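Putative uncharacterized protein PH0242 (Pyrococcus horikoshii, PDB 3VU1) is an archaeal oligosaccharyltransferase of the AglB family, represented by its C-terminal globular domain with a bound calcium ion. Local coordinates at residues V347-G358 / S372-V381. Sequence-based numbering, arbitrary orientation.
Sequences VGVLTGPVRVNG and SGRLELKVGV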
# COMPACT_ATOMS: atom_id res chain seq x y z
N VAL A 347 10.94 -12.13 -7.13
CA VAL A 347 10.49 -13.20 -6.24
C VAL A 347 11.69 -13.65 -5.43
O VAL A 347 12.83 -13.30 -5.75
CB VAL A 347 9.93 -14.46 -6.98
CG1 VAL A 347 8.53 -14.22 -7.55
CG2 VAL A 347 10.87 -14.95 -8.06
N GLY A 348 11.42 -14.45 -4.40
CA GLY A 348 12.48 -15.05 -3.61
C GLY A 348 12.78 -14.28 -2.34
O GLY A 348 13.04 -13.08 -2.38
N VAL A 349 12.72 -14.98 -1.21
CA VAL A 349 13.10 -14.44 0.09
C VAL A 349 14.41 -15.13 0.52
O VAL A 349 14.54 -16.36 0.38
CB VAL A 349 11.97 -14.72 1.11
CG1 VAL A 349 12.28 -14.16 2.48
CG2 VAL A 349 10.70 -14.07 0.63
N LEU A 350 15.38 -14.37 1.03
CA LEU A 350 16.62 -14.98 1.58
C LEU A 350 16.32 -15.86 2.78
O LEU A 350 15.66 -15.41 3.72
CB LEU A 350 17.66 -13.92 1.95
CG LEU A 350 18.02 -13.08 0.73
CD1 LEU A 350 18.93 -11.94 1.15
CD2 LEU A 350 18.63 -13.92 -0.39
N THR A 351 16.78 -17.11 2.74
CA THR A 351 16.46 -18.03 3.85
C THR A 351 17.64 -18.35 4.78
O THR A 351 17.45 -18.95 5.85
CB THR A 351 15.84 -19.35 3.36
OG1 THR A 351 16.53 -19.80 2.19
CG2 THR A 351 14.36 -19.15 3.07
N GLY A 352 18.84 -17.96 4.36
CA GLY A 352 20.00 -18.02 5.22
C GLY A 352 20.88 -16.81 4.97
O GLY A 352 20.57 -15.99 4.11
N PRO A 353 22.01 -16.73 5.69
CA PRO A 353 22.90 -15.57 5.56
C PRO A 353 23.56 -15.51 4.18
O PRO A 353 23.69 -16.51 3.51
CB PRO A 353 23.94 -15.81 6.66
CG PRO A 353 24.01 -17.30 6.77
CD PRO A 353 22.62 -17.81 6.49
N VAL A 354 23.98 -14.33 3.77
CA VAL A 354 24.59 -14.14 2.47
C VAL A 354 26.12 -14.05 2.63
O VAL A 354 26.61 -13.28 3.47
CB VAL A 354 24.06 -12.84 1.83
CG1 VAL A 354 24.59 -12.66 0.43
CG2 VAL A 354 22.54 -12.83 1.80
N ARG A 355 26.85 -14.80 1.81
CA ARG A 355 28.33 -14.73 1.82
C ARG A 355 28.95 -14.18 0.53
O ARG A 355 28.57 -14.56 -0.58
CB ARG A 355 28.93 -16.10 2.15
CG ARG A 355 28.52 -16.61 3.52
CD ARG A 355 28.71 -18.12 3.69
NE ARG A 355 28.91 -18.41 5.11
CZ ARG A 355 27.99 -18.88 5.95
NH1 ARG A 355 26.74 -19.17 5.54
NH2 ARG A 355 28.34 -19.06 7.21
N VAL A 356 29.90 -13.27 0.70
CA VAL A 356 30.78 -12.89 -0.38
C VAL A 356 32.17 -13.37 -0.01
O VAL A 356 32.68 -13.02 1.08
CB VAL A 356 30.83 -11.36 -0.60
CG1 VAL A 356 31.77 -11.04 -1.75
CG2 VAL A 356 29.44 -10.80 -0.86
N ASN A 357 32.78 -14.16 -0.90
CA ASN A 357 34.11 -14.76 -0.70
C ASN A 357 34.18 -15.40 0.68
O ASN A 357 34.88 -14.91 1.55
CB ASN A 357 35.21 -13.70 -0.82
CG ASN A 357 35.40 -13.22 -2.25
OD1 ASN A 357 35.43 -14.02 -3.19
ND2 ASN A 357 35.55 -11.90 -2.42
N GLY A 358 33.38 -16.44 0.89
CA GLY A 358 33.32 -17.12 2.18
C GLY A 358 32.71 -16.33 3.34
O GLY A 358 32.14 -16.93 4.25
N SER A 372 34.73 -7.78 -5.80
CA SER A 372 34.55 -8.96 -6.66
C SER A 372 34.46 -10.20 -5.82
O SER A 372 34.90 -10.18 -4.67
CB SER A 372 35.71 -9.09 -7.63
OG SER A 372 35.77 -7.97 -8.51
N GLY A 373 33.88 -11.28 -6.36
CA GLY A 373 33.92 -12.60 -5.68
C GLY A 373 32.79 -13.62 -5.75
O GLY A 373 31.77 -13.42 -6.40
N ARG A 374 32.99 -14.75 -5.09
CA ARG A 374 31.97 -15.77 -4.99
C ARG A 374 30.90 -15.33 -4.01
O ARG A 374 31.19 -14.98 -2.86
CB ARG A 374 32.56 -17.11 -4.60
CG ARG A 374 32.85 -18.00 -5.81
CD ARG A 374 33.55 -19.29 -5.40
NE ARG A 374 32.93 -19.88 -4.21
CZ ARG A 374 32.18 -20.98 -4.22
NH1 ARG A 374 31.64 -21.43 -3.09
NH2 ARG A 374 31.97 -21.62 -5.37
N LEU A 375 29.66 -15.33 -4.51
CA LEU A 375 28.49 -14.89 -3.76
C LEU A 375 27.62 -16.10 -3.57
O LEU A 375 27.32 -16.79 -4.54
CB LEU A 375 27.75 -13.83 -4.57
CG LEU A 375 26.30 -13.44 -4.25
CD1 LEU A 375 26.20 -12.65 -2.95
CD2 LEU A 375 25.71 -12.66 -5.43
N GLU A 376 27.24 -16.35 -2.31
CA GLU A 376 26.42 -17.52 -1.95
C GLU A 376 25.11 -17.13 -1.28
O GLU A 376 25.10 -16.54 -0.19
CB GLU A 376 27.20 -18.47 -1.04
CG GLU A 376 28.43 -19.12 -1.67
CD GLU A 376 29.61 -19.21 -0.70
OE1 GLU A 376 29.51 -19.96 0.31
OE2 GLU A 376 30.63 -18.51 -0.94
N LEU A 377 24.00 -17.45 -1.94
CA LEU A 377 22.66 -17.11 -1.48
C LEU A 377 21.87 -18.38 -1.32
O LEU A 377 22.03 -19.32 -2.09
CB LEU A 377 21.91 -16.30 -2.52
CG LEU A 377 22.55 -15.05 -3.07
CD1 LEU A 377 22.16 -14.84 -4.52
CD2 LEU A 377 22.13 -13.86 -2.23
N LYS A 378 20.99 -18.38 -0.34
CA LYS A 378 19.94 -19.36 -0.24
C LYS A 378 18.63 -18.58 -0.28
O LYS A 378 18.38 -17.67 0.53
CB LYS A 378 20.10 -20.20 1.05
CG LYS A 378 20.71 -21.58 0.84
CD LYS A 378 21.96 -21.88 1.70
CE LYS A 378 21.77 -21.66 3.20
NZ LYS A 378 20.71 -22.51 3.83
N VAL A 379 17.78 -18.92 -1.25
CA VAL A 379 16.52 -18.21 -1.45
C VAL A 379 15.34 -19.16 -1.54
O VAL A 379 15.46 -20.25 -2.10
CB VAL A 379 16.61 -17.29 -2.68
CG1 VAL A 379 16.92 -18.09 -3.94
CG2 VAL A 379 15.33 -16.49 -2.85
N GLY A 380 14.20 -18.75 -0.98
CA GLY A 380 12.97 -19.55 -1.00
C GLY A 380 11.91 -18.95 -1.92
O GLY A 380 11.70 -17.73 -1.92
N VAL A 381 11.26 -19.80 -2.72
CA VAL A 381 10.17 -19.40 -3.58
C VAL A 381 9.03 -20.38 -3.45
O VAL A 381 9.24 -21.53 -3.09
CB VAL A 381 10.58 -19.35 -5.06
CG1 VAL A 381 11.39 -18.09 -5.35
CG2 VAL A 381 11.35 -20.60 -5.43
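V354 packs its CG1 methyl against L375 CD1 at 3.7 Å and lies alongside L377, with CG1 3.8 Å from L377 CD2. That branch runs anti to the backbone N (chi1 -176°), which turns it onto both leucines at once. Further along, L350 CD2 comes within 4.0 Å of the same L377 methyl, so one methyl of L377 meets two residues of 347-358; P473, on strand 464-487, touches L377 as well. Two antiparallel runs, V349-L350 with V379-G380 and R355-V356 with L375-E376, are separated by a two-residue shift in register; V349-G380 and R355-E376 are the hydrogen-bonded pairs. Where the pairing breaks, K378 O accepts T351 N at 2.8 Å from above its carbonyl plane, with a weak second bond from T351 OG1. At the far end the N357 amide grips the opposite backbone: ND2 reaches S372 O at 2.9 Å on a lone pair, while OD1 accepts R374 N at 3.2 Å from well above the amide plane. Strand 434-443 continues the sheet beyond 372-381. The chemistry implies a division of labour: main-chain bonds set the pairing, methyls pack together, and the N357 amide ties strand 354-356 to the start of 372-381.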